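Local coordinates for protein aminotransferase (Neisseria meningitidis Z2491, PDB 3JTX) that probably transfers amino groups between amino acids and 2-oxo acids, using pyridoxal 5'-phosphate held on a lysine as in other class I and II aminotransferases, at residues V317-L322 with W330-D335; L104-Q109 with L269-H274; E164-T169 with D198-I203. All coordinates share one frame; numbering follows the deposited sequence.

Interaction 1 of 3, residues V317-L322 with W330-D335; sequences VFDVKL and WLKVPD
Phe318 is clasped by Leu331 and Pro334. Leu331 lays CD2 over the centre of the Phe318 ring, 4.1 Å from the centroid and 4° off the normal, a CH-pi contact, while its other methyl, CD1, meets CB of Phe318 at 3.8 Å and CB of Val320 at 3.9 Å. Pro334 comes to the ring's edge, where its CD lies 3.5 Å from Phe318 CE1. The face opposite Leu331 is covered by CG1 of Val317, so the phenyl group is sandwiched between two methyls.

No direct hydrogen bond joins the two backbones. One water accepts from Asp319 N and donates to Lys332 O at 2.7 Å, and a second donates to Asp319 O and accepts from Lys332 N at 2.9 Å. The loop thus runs beside the strand with waters in place of a direct backbone pair. Asp319 OD2 and Lys332 NZ, on exposed residues, stand 4.2 Å apart, opposite charges too distant for a salt bridge.

The contact ties the loop after helix 294-314 to the outer strand 328-332. Val320 also packs on Ile311 and Leu314 of that helix, and Leu331 reaches Phe341 of helix 338-349 and Val373 of strand 372-376.

Interaction 2 of 3, residues L104-Q109 with L269-H274; sequences LFSFVQ and LYRTYH
Ser106 meets three residues of helix 269-274, and its CB makes the main apolar contacts. That carbon sits over one face of the His274 imidazole, displaced toward the rim, 3.9 Å from the ring centroid and 3.6 Å from His274 NE2, a CH-pi contact. It also lies 4.0 Å from CE2 of Tyr270, whose OH in turn is near CB of Gln109. In His274, CG is anti to the backbone N (chi1 163°), and chi2 of -103° turns a face of the ring to Ser106 CB.

The polar atoms approach one another without a hydrogen bond across the helices. Arg271 NH1 has Ser106 OG at its edge, near the guanidinium plane, at 3.6 Å. Their stronger partners are outside the pair: Ser106 OG bonds to Glu102 O, Arg271 NH2 forms a salt bridge with Glu102 OE2, and His274 ND1 bonds to Ser276 OG. Gln109 curls back on its own helix, where NE2 gives a hydrogen bond of 3.1 Å to Phe105 O and lies over the face of the Phe105 ring; NE2 also bonds to Ala136 O.

The segment axes stay 11.1 Å apart, crossing at 119°, and Tyr270, Arg271 and His274 span the gap to converge on Ser106. The contact backs the subunit interface: His274 meets His274 of the second subunit, and Phe105 packs on its Tyr273. Within the chain, helix 100-111 packs on helix 131-139 and, through Phe107, on strand 237-242.

Interaction 3 of 3, residues E164-T169 with D198-I203; sequences EVWKRT and DKYGFI
Trp166 lies against Tyr200 and Phe202, and together the three form an aromatic cluster. Its CB stands over the centre of the Tyr200 ring, 3.3 Å from the centroid and 10° off the normal, a close CH-pi contact. Next, CG, anti to the carbonyl carbon, approaches Tyr200 CE2 at 3.5 Å. The five-membered ring and the phenol are nearly parallel, at 9°, but slid apart so that they barely overlap. Farther out along the indole, CE3 and then CZ3 pass to Phe202, with CZ3 3.5 Å from Phe202 CE2; these planes are inclined by 30°. The other face of the phenol is covered by Lys199 CG, so Tyr200 is held between two aliphatic carbons.

Beyond the indole, Thr169 O lies 3.4 Å from CB of Phe202, and a bridging water donates to both Thr169 O (2.8 Å) and Tyr200 O. The hydroxyl of Thr169 turns back in a hydrogen bond to Val165 O, while its CG2 lies 4.1 Å from Phe202 CB, the two side chains side by side. Gly201, with positive phi, is the first residue beyond helix 187-200, and Phe202 follows it.

Strand 169-175, the helix at 187-200 and strand 203-207 form a beta-alpha-beta crossover between adjacent parallel strands, and the contact joins the entries to both strands. Trp166 and Thr169 also pack on Val124 of strand 122-127, and Phe202 on Val193 and Leu196 of the crossover helix.

Interactions 2 and 3 belong to the region built around the seven-stranded mixed sheet. Their centres are 22 Å apart and they touch, Phe107 CE2 lying 3.9 Å from Ile203 CG2. Both segments of interaction 3 fall in the sequence between the two helices that interaction 2 brings together. Interaction 1 comes later, after both have closed; its centre is 40 Å from that of interaction 2 and 36 Å from that of interaction 3. Interaction 2 borders the second subunit extensively, whereas interaction 3 touches it at Ile203. Interaction 1 joins the loop after helix 294-314 to strand 328-332 at the edge of the three-stranded antiparallel sheet, consistent with the large and small domains of this aminotransferase family.

Interaction 1 of 3, residues V317-L322 with W330-D335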
loop_
_atom_site.group_PDB
_atom_site.type_symbol
_atom_site.label_atom_id
_atom_site.label_comp_id
_atom_site.label_asym_id
_atom_site.label_seq_id
_atom_site.Cartn_x
_atom_site.Cartn_y
_atom_site.Cartn_z
ATOM N N VAL A 317 -7.927 44.605 -1.044
ATOM C CA VAL A 317 -8.099 44.624 -2.501
ATOM C C VAL A 317 -9.063 43.535 -2.994
ATOM O O VAL A 317 -9.798 43.756 -3.952
ATOM C CB VAL A 317 -6.719 44.505 -3.196
ATOM C CG1 VAL A 317 -6.855 44.130 -4.662
ATOM C CG2 VAL A 317 -5.942 45.823 -3.045
ATOM N N PHE A 318 -9.091 42.386 -2.318
ATOM C CA PHE A 318 -9.846 41.225 -2.791
ATOM C C PHE A 318 -11.112 40.960 -2.007
ATOM O O PHE A 318 -11.224 41.328 -0.841
ATOM C CB PHE A 318 -8.958 39.976 -2.730
ATOM C CG PHE A 318 -7.716 40.100 -3.550
ATOM C CD1 PHE A 318 -7.764 39.940 -4.929
ATOM C CD2 PHE A 318 -6.503 40.411 -2.957
ATOM C CE1 PHE A 318 -6.623 40.080 -5.692
ATOM C CE2 PHE A 318 -5.357 40.542 -3.718
ATOM C CZ PHE A 318 -5.417 40.388 -5.090
ATOM N N ASP A 319 -12.047 40.286 -2.667
ATOM C CA ASP A 319 -13.274 39.830 -2.049
ATOM C C ASP A 319 -12.974 38.452 -1.478
ATOM O O ASP A 319 -13.008 37.455 -2.198
ATOM C CB ASP A 319 -14.387 39.763 -3.095
ATOM C CG ASP A 319 -15.726 39.331 -2.518
ATOM O OD1 ASP A 319 -15.863 39.221 -1.276
ATOM O OD2 ASP A 319 -16.652 39.099 -3.327
ATOM N N VAL A 320 -12.660 38.410 -0.188
ATOM C CA VAL A 320 -12.160 37.189 0.439
ATOM C C VAL A 320 -12.504 37.204 1.914
ATOM O O VAL A 320 -12.626 38.272 2.520
ATOM C CB VAL A 320 -10.618 37.054 0.266
ATOM C CG1 VAL A 320 -9.908 38.208 0.926
ATOM C CG2 VAL A 320 -10.102 35.721 0.816
ATOM N N LYS A 321 -12.673 36.012 2.475
ATOM C CA LYS A 321 -12.962 35.849 3.901
ATOM C C LYS A 321 -12.272 34.601 4.427
ATOM O O LYS A 321 -11.806 33.776 3.654
ATOM C CB LYS A 321 -14.478 35.754 4.131
ATOM C CG LYS A 321 -15.139 34.512 3.520
ATOM N N LEU A 322 -12.200 34.472 5.745
ATOM C CA LEU A 322 -11.652 33.275 6.376
ATOM C C LEU A 322 -12.410 32.052 5.858
ATOM O O LEU A 322 -13.621 32.069 5.820
ATOM C CB LEU A 322 -11.832 33.392 7.884
ATOM C CG LEU A 322 -11.074 32.472 8.828
ATOM C CD1 LEU A 322 -9.579 32.685 8.754
ATOM C CD2 LEU A 322 -11.582 32.765 10.239
ATOM N N TRP A 330 -8.957 30.132 -1.104
ATOM C CA TRP A 330 -9.444 29.995 -2.483
ATOM C C TRP A 330 -9.780 31.407 -2.942
ATOM O O TRP A 330 -10.905 31.890 -2.769
ATOM C CB TRP A 330 -10.648 29.032 -2.468
ATOM C CG TRP A 330 -11.298 28.586 -3.765
ATOM C CD1 TRP A 330 -12.653 28.619 -4.046
ATOM C CD2 TRP A 330 -10.681 27.945 -4.887
ATOM N NE1 TRP A 330 -12.898 28.065 -5.272
ATOM C CE2 TRP A 330 -11.707 27.655 -5.819
ATOM C CE3 TRP A 330 -9.360 27.604 -5.206
ATOM C CZ2 TRP A 330 -11.449 27.048 -7.055
ATOM C CZ3 TRP A 330 -9.100 27.011 -6.447
ATOM C CH2 TRP A 330 -10.139 26.720 -7.342
ATOM N N LEU A 331 -8.789 32.079 -3.518
ATOM C CA LEU A 331 -8.868 33.507 -3.769
ATOM C C LEU A 331 -9.527 33.839 -5.114
ATOM O O LEU A 331 -9.053 33.428 -6.182
ATOM C CB LEU A 331 -7.466 34.126 -3.702
ATOM C CG LEU A 331 -7.436 35.652 -3.846
ATOM C CD1 LEU A 331 -8.095 36.311 -2.620
ATOM C CD2 LEU A 331 -6.015 36.178 -4.054
ATOM N N LYS A 332 -10.619 34.594 -5.052
ATOM C CA LYS A 332 -11.299 35.077 -6.247
ATOM C C LYS A 332 -10.433 36.127 -6.945
ATOM O O LYS A 332 -10.064 37.141 -6.349
ATOM C CB LYS A 332 -12.677 35.657 -5.886
ATOM C CG LYS A 332 -13.558 36.011 -7.095
ATOM C CD LYS A 332 -14.918 36.600 -6.651
ATOM C CE LYS A 332 -15.559 37.463 -7.741
ATOM N NZ LYS A 332 -16.902 38.017 -7.342
ATOM N N VAL A 333 -10.113 35.856 -8.209
ATOM C CA VAL A 333 -9.306 36.730 -9.035
ATOM C C VAL A 333 -10.199 37.847 -9.604
ATOM O O VAL A 333 -11.171 37.561 -10.314
ATOM C CB VAL A 333 -8.656 35.940 -10.196
ATOM C CG1 VAL A 333 -7.920 36.887 -11.158
ATOM C CG2 VAL A 333 -7.723 34.859 -9.625
ATOM N N PRO A 334 -9.868 39.115 -9.311
ATOM C CA PRO A 334 -10.702 40.247 -9.738
ATOM C C PRO A 334 -11.177 40.222 -11.205
ATOM O O PRO A 334 -12.380 40.371 -11.448
ATOM C CB PRO A 334 -9.815 41.449 -9.449
ATOM C CG PRO A 334 -9.045 41.024 -8.214
ATOM C CD PRO A 334 -8.771 39.554 -8.423
ATOM N N ASP A 335 -10.274 40.009 -12.161
ATOM C CA ASP A 335 -10.668 40.012 -13.580
ATOM C C ASP A 335 -11.008 38.634 -14.129
ATOM O O ASP A 335 -11.240 38.493 -15.325
ATOM C CB ASP A 335 -9.626 40.727 -14.460
ATOM C CG ASP A 335 -8.329 39.923 -14.675
ATOM O OD1 ASP A 335 -8.213 38.726 -14.310
ATOM O OD2 ASP A 335 -7.404 40.521 -15.248
HETATM O O HOH W 1 -11.454 39.276 -5.415
HETATM O O HOH W 2 -11.903 35.065 -2.519
#

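Interaction 2 of 3, residues L104-Q109 with L269-H274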
loop_
_atom_site.group_PDB
_atom_site.type_symbol
_atom_site.label_atom_id
_atom_site.label_comp_id
_atom_site.label_asym_id
_atom_site.label_seq_id
_atom_site.Cartn_x
_atom_site.Cartn_y
_atom_site.Cartn_z
ATOM N N LEU A 104 -8.347 5.230 -0.156
ATOM C CA LEU A 104 -9.364 5.733 -1.070
ATOM C C LEU A 104 -9.271 4.988 -2.405
ATOM O O LEU A 104 -10.292 4.575 -2.970
ATOM C CB LEU A 104 -9.167 7.237 -1.312
ATOM C CG LEU A 104 -9.502 8.195 -0.175
ATOM C CD1 LEU A 104 -8.741 9.527 -0.332
ATOM C CD2 LEU A 104 -11.023 8.431 -0.070
ATOM N N PHE A 105 -8.045 4.820 -2.903
ATOM C CA PHE A 105 -7.832 4.135 -4.178
ATOM C C PHE A 105 -8.331 2.696 -4.142
ATOM O O PHE A 105 -9.120 2.268 -4.997
ATOM C CB PHE A 105 -6.349 4.160 -4.582
ATOM C CG PHE A 105 -6.094 3.499 -5.919
ATOM C CD1 PHE A 105 -6.186 4.228 -7.089
ATOM C CD2 PHE A 105 -5.803 2.144 -6.000
ATOM C CE1 PHE A 105 -5.983 3.621 -8.346
ATOM C CE2 PHE A 105 -5.584 1.521 -7.252
ATOM C CZ PHE A 105 -5.693 2.269 -8.421
ATOM N N SER A 106 -7.872 1.932 -3.149
ATOM C CA SER A 106 -8.257 0.531 -3.060
ATOM C C SER A 106 -9.754 0.352 -2.790
ATOM O O SER A 106 -10.382 -0.539 -3.373
ATOM C CB SER A 106 -7.422 -0.214 -2.014
ATOM O OG SER A 106 -7.524 0.381 -0.742
ATOM N N PHE A 107 -10.347 1.196 -1.948
ATOM C CA PHE A 107 -11.770 1.064 -1.702
ATOM C C PHE A 107 -12.577 1.230 -2.995
ATOM O O PHE A 107 -13.465 0.437 -3.297
ATOM C CB PHE A 107 -12.288 2.004 -0.604
ATOM C CG PHE A 107 -13.703 1.699 -0.229
ATOM C CD1 PHE A 107 -14.003 0.532 0.469
ATOM C CD2 PHE A 107 -14.745 2.513 -0.645
ATOM C CE1 PHE A 107 -15.310 0.181 0.760
ATOM C CE2 PHE A 107 -16.071 2.170 -0.347
ATOM C CZ PHE A 107 -16.352 1.019 0.347
ATOM N N VAL A 108 -12.224 2.235 -3.780
ATOM C CA VAL A 108 -12.866 2.462 -5.075
ATOM C C VAL A 108 -12.733 1.236 -5.991
ATOM O O VAL A 108 -13.728 0.800 -6.612
ATOM C CB VAL A 108 -12.310 3.733 -5.747
ATOM C CG1 VAL A 108 -12.767 3.839 -7.218
ATOM C CG2 VAL A 108 -12.741 4.949 -4.943
ATOM N N GLN A 109 -11.541 0.638 -6.047
ATOM C CA GLN A 109 -11.372 -0.549 -6.906
ATOM C C GLN A 109 -12.374 -1.655 -6.531
ATOM O O GLN A 109 -12.953 -2.283 -7.428
ATOM C CB GLN A 109 -9.944 -1.122 -6.873
ATOM C CG GLN A 109 -8.829 -0.153 -7.204
ATOM C CD GLN A 109 -9.131 0.754 -8.384
ATOM O OE1 GLN A 109 -9.200 0.299 -9.535
ATOM N NE2 GLN A 109 -9.313 2.052 -8.111
ATOM N N LEU A 269 -10.774 -8.143 3.921
ATOM C CA LEU A 269 -10.416 -9.357 3.186
ATOM C C LEU A 269 -9.574 -8.999 1.956
ATOM O O LEU A 269 -8.538 -9.600 1.694
ATOM C CB LEU A 269 -11.672 -10.133 2.760
ATOM C CG LEU A 269 -11.444 -11.443 1.989
ATOM C CD1 LEU A 269 -10.515 -12.427 2.762
ATOM C CD2 LEU A 269 -12.811 -12.101 1.672
ATOM N N TYR A 270 -10.040 -8.013 1.205
ATOM C CA TYR A 270 -9.315 -7.521 0.045
ATOM C C TYR A 270 -7.923 -7.012 0.430
ATOM O O TYR A 270 -6.955 -7.280 -0.288
ATOM C CB TYR A 270 -10.111 -6.385 -0.609
ATOM C CG TYR A 270 -9.458 -5.755 -1.814
ATOM C CD1 TYR A 270 -9.736 -6.210 -3.092
ATOM C CD2 TYR A 270 -8.625 -4.668 -1.681
ATOM C CE1 TYR A 270 -9.153 -5.616 -4.221
ATOM C CE2 TYR A 270 -8.027 -4.084 -2.795
ATOM C CZ TYR A 270 -8.311 -4.563 -4.064
ATOM O OH TYR A 270 -7.714 -3.966 -5.178
ATOM N N ARG A 271 -7.833 -6.299 1.559
ATOM C CA ARG A 271 -6.596 -5.674 1.993
ATOM C C ARG A 271 -5.563 -6.699 2.455
ATOM O O ARG A 271 -4.365 -6.422 2.414
ATOM C CB ARG A 271 -6.846 -4.621 3.079
ATOM C CG ARG A 271 -7.580 -3.392 2.558
ATOM C CD ARG A 271 -8.036 -2.471 3.673
ATOM N NE ARG A 271 -6.888 -1.839 4.297
ATOM C CZ ARG A 271 -6.177 -0.859 3.767
ATOM N NH1 ARG A 271 -6.493 -0.343 2.588
ATOM N NH2 ARG A 271 -5.148 -0.383 4.434
ATOM N N THR A 272 -6.006 -7.886 2.858
ATOM C CA THR A 272 -5.055 -8.947 3.212
ATOM C C THR A 272 -4.258 -9.371 1.990
ATOM O O THR A 272 -3.073 -9.688 2.109
ATOM C CB THR A 272 -5.695 -10.172 3.926
ATOM O OG1 THR A 272 -6.467 -10.949 3.002
ATOM C CG2 THR A 272 -6.549 -9.706 5.092
ATOM N N TYR A 273 -4.873 -9.312 0.807
ATOM C CA TYR A 273 -4.159 -9.611 -0.435
ATOM C C TYR A 273 -3.430 -8.390 -0.992
ATOM O O TYR A 273 -2.309 -8.516 -1.510
ATOM C CB TYR A 273 -5.126 -10.186 -1.477
ATOM C CG TYR A 273 -5.590 -11.583 -1.136
ATOM C CD1 TYR A 273 -4.839 -12.682 -1.508
ATOM C CD2 TYR A 273 -6.759 -11.799 -0.417
ATOM C CE1 TYR A 273 -5.231 -13.980 -1.192
ATOM C CE2 TYR A 273 -7.167 -13.100 -0.087
ATOM C CZ TYR A 273 -6.400 -14.180 -0.478
ATOM O OH TYR A 273 -6.802 -15.459 -0.169
ATOM N N HIS A 274 -4.060 -7.221 -0.866
ATOM C CA HIS A 274 -3.553 -5.941 -1.394
ATOM C C HIS A 274 -2.275 -5.491 -0.660
ATOM O O HIS A 274 -1.485 -4.697 -1.197
ATOM C CB HIS A 274 -4.726 -4.947 -1.315
ATOM C CG HIS A 274 -4.379 -3.500 -1.427
ATOM N ND1 HIS A 274 -4.331 -2.663 -0.325
ATOM C CD2 HIS A 274 -4.216 -2.707 -2.514
ATOM C CE1 HIS A 274 -4.090 -1.427 -0.732
ATOM N NE2 HIS A 274 -4.001 -1.430 -2.053
#

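Interaction 3 of 3, residues E164-T169 with D198-I203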
loop_
_atom_site.group_PDB
_atom_site.type_symbol
_atom_site.label_atom_id
_atom_site.label_comp_id
_atom_site.label_asym_id
_atom_site.label_seq_id
_atom_site.Cartn_x
_atom_site.Cartn_y
_atom_site.Cartn_z
ATOM N N GLU A 164 -30.396 9.457 -14.761
ATOM C CA GLU A 164 -29.737 8.367 -15.472
ATOM C C GLU A 164 -28.374 8.031 -14.855
ATOM O O GLU A 164 -28.050 6.861 -14.624
ATOM C CB GLU A 164 -29.568 8.734 -16.958
ATOM C CG GLU A 164 -29.212 7.550 -17.870
ATOM C CD GLU A 164 -27.710 7.182 -17.880
ATOM O OE1 GLU A 164 -26.843 8.076 -17.718
ATOM O OE2 GLU A 164 -27.403 5.976 -18.070
ATOM N N VAL A 165 -27.580 9.054 -14.580
ATOM C CA VAL A 165 -26.302 8.845 -13.898
ATOM C C VAL A 165 -26.528 8.367 -12.464
ATOM O O VAL A 165 -25.900 7.404 -12.038
ATOM C CB VAL A 165 -25.463 10.121 -13.882
ATOM C CG1 VAL A 165 -24.186 9.930 -13.040
ATOM C CG2 VAL A 165 -25.126 10.541 -15.318
ATOM N N TRP A 166 -27.411 9.035 -11.716
ATOM C CA TRP A 166 -27.655 8.625 -10.319
ATOM C C TRP A 166 -27.994 7.146 -10.217
ATOM O O TRP A 166 -27.510 6.466 -9.323
ATOM C CB TRP A 166 -28.752 9.450 -9.632
ATOM C CG TRP A 166 -28.314 10.787 -9.164
ATOM C CD1 TRP A 166 -28.812 11.994 -9.561
ATOM C CD2 TRP A 166 -27.267 11.074 -8.221
ATOM N NE1 TRP A 166 -28.133 13.012 -8.931
ATOM C CE2 TRP A 166 -27.187 12.474 -8.096
ATOM C CE3 TRP A 166 -26.400 10.279 -7.465
ATOM C CZ2 TRP A 166 -26.264 13.099 -7.255
ATOM C CZ3 TRP A 166 -25.478 10.896 -6.634
ATOM C CH2 TRP A 166 -25.414 12.294 -6.538
ATOM N N LYS A 167 -28.805 6.640 -11.147
ATOM C CA LYS A 167 -29.205 5.238 -11.104
ATOM C C LYS A 167 -28.032 4.262 -11.255
ATOM O O LYS A 167 -28.137 3.127 -10.805
ATOM C CB LYS A 167 -30.276 4.949 -12.146
ATOM C CG LYS A 167 -31.638 5.540 -11.803
ATOM C CD LYS A 167 -32.637 5.332 -12.941
ATOM C CE LYS A 167 -34.046 5.744 -12.525
ATOM N NZ LYS A 167 -35.059 5.459 -13.579
ATOM N N ARG A 168 -26.935 4.719 -11.873
ATOM C CA ARG A 168 -25.715 3.929 -12.048
ATOM C C ARG A 168 -24.607 4.291 -11.040
ATOM O O ARG A 168 -23.493 3.790 -11.169
ATOM C CB ARG A 168 -25.112 4.164 -13.449
ATOM C CG ARG A 168 -26.012 3.883 -14.609
ATOM C CD ARG A 168 -25.256 3.930 -15.949
ATOM N NE ARG A 168 -25.080 5.294 -16.446
ATOM C CZ ARG A 168 -23.916 5.917 -16.613
ATOM N NH1 ARG A 168 -22.765 5.328 -16.320
ATOM N NH2 ARG A 168 -23.907 7.154 -17.084
ATOM N N THR A 169 -24.882 5.186 -10.091
ATOM C CA THR A 169 -23.832 5.707 -9.217
ATOM C C THR A 169 -23.580 4.783 -8.034
ATOM O O THR A 169 -24.485 4.502 -7.248
ATOM C CB THR A 169 -24.158 7.132 -8.729
ATOM O OG1 THR A 169 -24.155 8.021 -9.850
ATOM C CG2 THR A 169 -23.123 7.623 -7.687
ATOM N N ASP A 198 -30.568 7.477 0.170
ATOM C CA ASP A 198 -31.767 6.666 0.399
ATOM C C ASP A 198 -32.478 6.381 -0.900
ATOM O O ASP A 198 -33.058 5.329 -1.062
ATOM C CB ASP A 198 -32.748 7.357 1.365
ATOM C CG ASP A 198 -32.249 7.343 2.794
ATOM O OD1 ASP A 198 -31.416 6.488 3.119
ATOM O OD2 ASP A 198 -32.676 8.190 3.593
ATOM N N LYS A 199 -32.428 7.329 -1.821
ATOM C CA LYS A 199 -33.107 7.181 -3.106
ATOM C C LYS A 199 -32.348 6.210 -4.028
ATOM O O LYS A 199 -32.956 5.341 -4.656
ATOM C CB LYS A 199 -33.234 8.559 -3.757
ATOM C CG LYS A 199 -34.063 8.595 -5.023
ATOM C CD LYS A 199 -34.596 10.012 -5.261
ATOM C CE LYS A 199 -35.237 10.168 -6.625
ATOM N NZ LYS A 199 -36.484 9.369 -6.759
ATOM N N TYR A 200 -31.021 6.337 -4.078
ATOM C CA TYR A 200 -30.211 5.655 -5.107
ATOM C C TYR A 200 -29.250 4.582 -4.600
ATOM O O TYR A 200 -28.770 3.785 -5.400
ATOM C CB TYR A 200 -29.419 6.680 -5.916
ATOM C CG TYR A 200 -30.285 7.605 -6.719
ATOM C CD1 TYR A 200 -31.089 7.113 -7.741
ATOM C CD2 TYR A 200 -30.296 8.968 -6.471
ATOM C CE1 TYR A 200 -31.882 7.945 -8.482
ATOM C CE2 TYR A 200 -31.088 9.826 -7.221
ATOM C CZ TYR A 200 -31.884 9.300 -8.226
ATOM O OH TYR A 200 -32.686 10.114 -8.983
ATOM N N GLY A 201 -28.939 4.565 -3.306
ATOM C CA GLY A 201 -28.200 3.446 -2.709
ATOM C C GLY A 201 -26.679 3.389 -2.852
ATOM O O GLY A 201 -26.072 2.348 -2.563
ATOM N N PHE A 202 -26.050 4.485 -3.271
ATOM C CA PHE A 202 -24.589 4.547 -3.367
ATOM C C PHE A 202 -23.941 4.588 -1.968
ATOM O O PHE A 202 -24.604 4.866 -0.977
ATOM C CB PHE A 202 -24.130 5.781 -4.157
ATOM C CG PHE A 202 -24.722 7.076 -3.665
ATOM C CD1 PHE A 202 -24.204 7.716 -2.550
ATOM C CD2 PHE A 202 -25.796 7.667 -4.334
ATOM C CE1 PHE A 202 -24.756 8.918 -2.100
ATOM C CE2 PHE A 202 -26.347 8.858 -3.893
ATOM C CZ PHE A 202 -25.823 9.484 -2.768
ATOM N N ILE A 203 -22.636 4.328 -1.935
ATOM C CA ILE A 203 -21.816 4.425 -0.743
ATOM C C ILE A 203 -21.300 5.842 -0.685
ATOM O O ILE A 203 -21.017 6.429 -1.725
ATOM C CB ILE A 203 -20.622 3.438 -0.840
ATOM C CG1 ILE A 203 -21.139 2.007 -0.750
ATOM C CG2 ILE A 203 -19.574 3.702 0.236
ATOM C CD1 ILE A 203 -20.157 0.968 -1.301
HETATM O O HOH W 3 -26.311 2.602 -6.302
#